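PDB 4YHC: sterol regulatory element-binding protein cleavage-activating protein from Schizosaccharomyces pombe, which escorts the transcription factor precursor sre1 for processing at low sterol or low oxygen, and is represented here by its WD40 domain. Local coordinates for residues A[189-193]-A[224-228]; A[239-245]-A[257-263]. The protein carries 9 engineered substitutions. All blocks are in the same frame, centred on the assembly; numbering follows the deposited sequence.

Reading from the N terminus, the chain passes strand 187-193 in the predicted fourth WD repeat, completes that four-stranded sheet with strands 198-204 and 207-212, and comes back at 224-228. There contact 1 closes a loop of 30 residues and lays the first strand, at the edge of the following sheet, beside the earlier one. Contact 2 opens only after that, closing 11 residues between 239-245 and 257-263 within the same following sheet. The two loops therefore lie in series, neither nested nor crossed, with centres about 14 Å apart. Lys225 joins them: its NZ forms a salt bridge with OD1 of Asp241, at 2.5 Å.

Contact 1 (A[189-193]-A[224-228]); sequences IASLT and KKDIY. Engineered in segment 189-193: Ser191 (natural residue Cys).
Two neighbouring WD40 blades meet here, through the second strand of one four-stranded sheet (187-193) and the first strand of the next (226-230). The short segments run nearly antiparallel, at 168°, but their axes stay 7.4 Å apart and no backbone bond joins them: the backbone of 189-193 is hydrogen-bonded to flanking strands of its own blade, including Ile179 and Thr199, so side chains make this interface. Ile227 and Leu192 carry it. CD1 of Ile227 ends against the backbone of the opposing strand, 3.7 Å from O of Ala190 and equally close to N of Leu192, and 4.1 Å from CB of Ala190. The first torsion of Ile227 sets CG1 between its backbone N and carbonyl carbon (chi1 57°), and an extended chi2 carries CD1 across. Leu192 answers with two branches: its side chain crosses that of Lys224 obliquely, CD1 3.8 Å from CB of Lys224, while CD2 rests on the backbone at Asp226, 3.6 Å from its N. Beyond CB, Lys224 bends off to bond O of Gly196. A classic beta bulge sets Lys225 and Asp226 together opposite Ala239 of the neighbouring strand. Asp226 points its CB away from Leu192, and its OD1 accepts from N of Ile227 at 2.9 Å, as well as forming a salt bridge with NZ of Lys177 on strand 175-182, in the same sheet as 189-193. The chemistry divides: apolar carbons, resting partly on backbone atoms, make the buried join, while the bond to Lys177 adds a charged tie, and OD2 of Asp226, bonded to N of Phe268, would restrict rotation of the carboxylate.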
loop_
_atom_site.group_PDB
_atom_site.type_symbol
_atom_site.label_atom_id
_atom_site.label_comp_id
_atom_site.label_asym_id
_atom_site.label_seq_id
_atom_site.Cartn_x
_atom_site.Cartn_y
_atom_site.Cartn_z
ATOM N N ILE A 189 1.686 13.085 -9.784
ATOM C CA ILE A 189 2.467 12.977 -8.556
ATOM C C ILE A 189 1.980 14.028 -7.588
ATOM O O ILE A 189 2.006 15.247 -7.913
ATOM C CB ILE A 189 3.954 13.238 -8.806
ATOM C CG1 ILE A 189 4.466 12.349 -9.919
ATOM C CG2 ILE A 189 4.755 13.019 -7.552
ATOM C CD1 ILE A 189 4.608 10.890 -9.520
ATOM N N ALA A 190 1.597 13.596 -6.391
ATOM C CA ALA A 190 0.985 14.502 -5.402
ATOM C C ALA A 190 1.894 14.557 -4.198
ATOM O O ALA A 190 2.368 13.507 -3.758
ATOM C CB ALA A 190 -0.393 13.990 -4.995
ATOM N N SER A 191 2.121 15.771 -3.661
ATOM C CA SER A 191 3.031 15.980 -2.547
ATOM C C SER A 191 2.429 16.888 -1.470
ATOM O O SER A 191 1.913 17.941 -1.728
ATOM C CB SER A 191 4.373 16.544 -3.047
ATOM O OG SER A 191 4.847 15.840 -4.187
ATOM N N LEU A 192 2.469 16.437 -0.253
ATOM C CA LEU A 192 2.011 17.232 0.876
ATOM C C LEU A 192 3.266 17.843 1.433
ATOM O O LEU A 192 4.223 17.107 1.759
ATOM C CB LEU A 192 1.338 16.352 1.936
ATOM C CG LEU A 192 1.020 17.042 3.298
ATOM C CD1 LEU A 192 0.078 18.200 3.054
ATOM C CD2 LEU A 192 0.378 16.033 4.216
ATOM N N THR A 193 3.326 19.181 1.458
ATOM C CA THR A 193 4.523 19.874 1.995
ATOM C C THR A 193 4.268 20.432 3.390
ATOM O O THR A 193 3.125 20.537 3.812
ATOM C CB THR A 193 4.947 21.052 1.115
ATOM O OG1 THR A 193 3.832 21.889 0.943
ATOM C CG2 THR A 193 5.350 20.598 -0.259
ATOM N N LYS A 224 -2.787 19.792 7.999
ATOM C CA LYS A 224 -2.864 18.663 7.012
ATOM C C LYS A 224 -1.934 17.550 7.485
ATOM O O LYS A 224 -0.785 17.779 7.844
ATOM C CB LYS A 224 -2.483 19.162 5.626
ATOM C CG LYS A 224 -3.655 19.799 4.910
ATOM C CD LYS A 224 -4.367 20.963 5.632
ATOM C CE LYS A 224 -3.874 22.355 5.209
ATOM N NZ LYS A 224 -3.815 22.466 3.695
ATOM N N LYS A 225 -2.433 16.334 7.513
ATOM C CA LYS A 225 -1.713 15.234 8.163
ATOM C C LYS A 225 -1.255 14.149 7.172
ATOM O O LYS A 225 -0.283 13.417 7.450
ATOM C CB LYS A 225 -2.615 14.616 9.225
ATOM C CG LYS A 225 -3.003 15.539 10.386
ATOM C CD LYS A 225 -1.745 15.935 11.144
ATOM C CE LYS A 225 -1.982 16.591 12.517
ATOM N NZ LYS A 225 -2.692 15.711 13.452
ATOM N N ASP A 226 -1.963 14.004 6.046
ATOM C CA ASP A 226 -1.619 12.911 5.130
ATOM C C ASP A 226 -2.408 13.067 3.827
ATOM O O ASP A 226 -3.408 13.780 3.726
ATOM C CB ASP A 226 -1.946 11.529 5.749
ATOM C CG ASP A 226 -0.913 10.447 5.364
ATOM O OD1 ASP A 226 -0.130 10.669 4.377
ATOM O OD2 ASP A 226 -0.912 9.356 6.020
ATOM N N ILE A 227 -1.914 12.371 2.839
ATOM C CA ILE A 227 -2.610 12.214 1.555
ATOM C C ILE A 227 -2.546 10.769 1.135
ATOM O O ILE A 227 -1.559 10.064 1.419
ATOM C CB ILE A 227 -2.022 13.114 0.447
ATOM C CG1 ILE A 227 -0.529 12.893 0.193
ATOM C CG2 ILE A 227 -2.252 14.550 0.760
ATOM C CD1 ILE A 227 -0.006 13.748 -0.959
ATOM N N TYR A 228 -3.596 10.291 0.443
ATOM C CA TYR A 228 -3.603 8.883 0.025
ATOM C C TYR A 228 -4.434 8.849 -1.250
ATOM O O TYR A 228 -5.432 9.563 -1.353
ATOM C CB TYR A 228 -4.207 7.956 1.106
ATOM C CG TYR A 228 -4.036 6.483 0.793
ATOM C CD1 TYR A 228 -4.991 5.819 0.015
ATOM C CD2 TYR A 228 -2.929 5.762 1.218
ATOM C CE1 TYR A 228 -4.847 4.486 -0.330
ATOM C CE2 TYR A 228 -2.817 4.371 0.898
ATOM C CZ TYR A 228 -3.776 3.800 0.106
ATOM O OH TYR A 228 -3.770 2.501 -0.272
#

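Contact 2 (A[239-245]-A[257-263]); sequences ARDSGVD and SFTLPPI
OD1 of Asp245 is gripped by two donors, Ser257 OG at 2.5 Å and Arg240 NH2 at 2.9 Å, which reach it from opposite faces of the carboxylate plane. The serine hydroxyl comes in on the anti side and the arginine on the syn side. Arg240 meets the acid side-on, since its NE also bonds OD2 of Asp245, nearly straight at 169° and within 1° of the guanidinium plane. Its chain is extended from CG to NE, and the far nitrogen NH1 forms a salt bridge with Glu222. An asparagine in place of Asp245 would probably turn an NH2 toward Arg240 NE or toward the two donors at OD1, costing the charge and one arm of the side-on grip and leaving Arg240 to rely on Glu222. Behind this cluster the strands pair in antiparallel register: N of Phe258 donates to O of Val244 at 2.9 Å, and N of Val244 returns a bond to O of Phe258. A third bond, Leu260 N to Ser242 O at 3.2 Å, arrives from well above the carbonyl plane, where the strands give way to loop. Gly243 is required here, because a side chain would collide with O of Phe258 and with the preceding carbonyl. Water 1 lies 2.7 Å from O of Arg240 and from O of Pro261, linking the segments where direct pairing has stopped. CD1 of Ile263 sits against CB of Ala239 (4.0 Å) and CG2 of Val244 (4.1 Å) from one side of the pair, its side chain crossing the valine's at about a right angle. Phe258 meets Phe289 of the next sheet edge-to-face. This is the hairpin of the third and fourth strands of a WD40 propeller blade, continued toward the following sheet.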
loop_
_atom_site.group_PDB
_atom_site.type_symbol
_atom_site.label_atom_id
_atom_site.label_comp_id
_atom_site.label_asym_id
_atom_site.label_seq_id
_atom_site.Cartn_x
_atom_site.Cartn_y
_atom_site.Cartn_z
ATOM N N ALA A 239 -6.170 14.114 4.587
ATOM C CA ALA A 239 -6.483 13.955 5.968
ATOM C C ALA A 239 -5.989 15.191 6.716
ATOM O O ALA A 239 -4.930 15.699 6.443
ATOM C CB ALA A 239 -5.772 12.781 6.535
ATOM N N ARG A 240 -6.819 15.688 7.611
ATOM C CA ARG A 240 -6.502 16.910 8.397
ATOM C C ARG A 240 -6.947 16.516 9.815
ATOM O O ARG A 240 -6.806 15.308 10.189
ATOM C CB ARG A 240 -7.185 18.173 7.807
ATOM C CG ARG A 240 -8.641 18.017 7.408
ATOM C CD ARG A 240 -9.223 19.282 6.713
ATOM N NE ARG A 240 -10.559 18.985 6.228
ATOM C CZ ARG A 240 -11.631 18.715 6.973
ATOM N NH1 ARG A 240 -11.621 18.846 8.303
ATOM N NH2 ARG A 240 -12.747 18.300 6.375
ATOM N N ASP A 241 -7.379 17.462 10.642
ATOM C CA ASP A 241 -7.566 17.151 12.084
ATOM C C ASP A 241 -8.983 16.864 12.503
ATOM O O ASP A 241 -9.178 16.298 13.544
ATOM C CB ASP A 241 -6.910 18.252 12.941
ATOM C CG ASP A 241 -5.422 17.901 13.310
ATOM O OD1 ASP A 241 -5.032 16.695 13.368
ATOM O OD2 ASP A 241 -4.647 18.818 13.506
ATOM N N SER A 242 -9.991 17.291 11.744
ATOM C CA SER A 242 -11.386 16.887 12.018
ATOM C C SER A 242 -12.016 16.131 10.861
ATOM O O SER A 242 -13.248 15.924 10.797
ATOM C CB SER A 242 -12.292 18.085 12.394
ATOM O OG SER A 242 -12.347 19.030 11.335
ATOM N N GLY A 243 -11.179 15.626 9.965
ATOM C CA GLY A 243 -11.691 14.759 8.893
ATOM C C GLY A 243 -10.794 14.551 7.688
ATOM O O GLY A 243 -9.594 14.834 7.732
ATOM N N VAL A 244 -11.402 13.993 6.632
ATOM C CA VAL A 244 -10.694 13.717 5.422
ATOM C C VAL A 244 -11.523 14.213 4.258
ATOM O O VAL A 244 -12.682 13.833 4.138
ATOM C CB VAL A 244 -10.450 12.226 5.195
ATOM C CG1 VAL A 244 -9.596 12.051 3.930
ATOM C CG2 VAL A 244 -9.700 11.614 6.354
ATOM N N ASP A 245 -10.897 15.020 3.394
ATOM C CA ASP A 245 -11.539 15.489 2.153
ATOM C C ASP A 245 -11.182 14.578 0.972
ATOM O O ASP A 245 -9.964 14.256 0.760
ATOM C CB ASP A 245 -11.087 16.895 1.877
ATOM C CG ASP A 245 -11.487 17.838 3.013
ATOM O OD1 ASP A 245 -12.575 17.677 3.598
ATOM O OD2 ASP A 245 -10.712 18.706 3.331
ATOM N N SER A 257 -16.528 15.355 2.601
ATOM C CA SER A 257 -15.676 15.457 3.768
ATOM C C SER A 257 -16.200 14.497 4.748
ATOM O O SER A 257 -17.386 14.520 5.084
ATOM C CB SER A 257 -15.676 16.865 4.346
ATOM O OG SER A 257 -15.097 17.684 3.357
ATOM N N PHE A 258 -15.360 13.546 5.111
ATOM C CA PHE A 258 -15.700 12.567 6.115
ATOM C C PHE A 258 -15.322 13.209 7.452
ATOM O O PHE A 258 -14.391 13.954 7.493
ATOM C CB PHE A 258 -14.888 11.250 5.931
ATOM C CG PHE A 258 -15.249 10.469 4.667
ATOM C CD1 PHE A 258 -14.747 10.834 3.450
ATOM C CD2 PHE A 258 -16.081 9.391 4.728
ATOM C CE1 PHE A 258 -15.039 10.108 2.293
ATOM C CE2 PHE A 258 -16.358 8.644 3.592
ATOM C CZ PHE A 258 -15.867 9.032 2.375
ATOM N N THR A 259 -16.033 12.884 8.529
ATOM C CA THR A 259 -15.709 13.425 9.857
ATOM C C THR A 259 -14.914 12.404 10.636
ATOM O O THR A 259 -15.361 11.275 10.771
ATOM C CB THR A 259 -17.007 13.758 10.649
ATOM O OG1 THR A 259 -17.786 14.659 9.870
ATOM C CG2 THR A 259 -16.666 14.476 11.956
ATOM N N LEU A 260 -13.705 12.796 11.055
ATOM C CA LEU A 260 -12.778 11.925 11.779
ATOM C C LEU A 260 -12.165 12.658 12.953
ATOM O O LEU A 260 -12.109 13.880 12.980
ATOM C CB LEU A 260 -11.614 11.419 10.867
ATOM C CG LEU A 260 -12.127 10.441 9.796
ATOM C CD1 LEU A 260 -10.970 10.149 8.845
ATOM C CD2 LEU A 260 -12.696 9.129 10.351
ATOM N N PRO A 261 -11.616 11.916 13.876
ATOM C CA PRO A 261 -10.791 12.551 14.907
ATOM C C PRO A 261 -9.430 12.863 14.361
ATOM O O PRO A 261 -9.137 12.542 13.171
ATOM C CB PRO A 261 -10.740 11.496 16.005
ATOM C CG PRO A 261 -10.930 10.220 15.326
ATOM C CD PRO A 261 -11.809 10.461 14.121
ATOM N N PRO A 262 -8.607 13.530 15.180
ATOM C CA PRO A 262 -7.340 13.970 14.765
ATOM C C PRO A 262 -6.478 12.784 14.385
ATOM O O PRO A 262 -6.476 11.793 15.082
ATOM C CB PRO A 262 -6.773 14.635 16.019
ATOM C CG PRO A 262 -7.976 15.048 16.812
ATOM C CD PRO A 262 -8.960 14.010 16.565
ATOM N N ILE A 263 -5.732 12.933 13.309
ATOM C CA ILE A 263 -4.999 11.812 12.671
ATOM C C ILE A 263 -3.533 12.102 12.819
ATOM O O ILE A 263 -3.069 13.214 12.624
ATOM C CB ILE A 263 -5.428 11.696 11.192
ATOM C CG1 ILE A 263 -6.809 11.076 11.140
ATOM C CG2 ILE A 263 -4.433 10.884 10.315
ATOM C CD1 ILE A 263 -7.476 11.261 9.803
HETATM O O HOH W 1 -9.086 14.026 10.875
#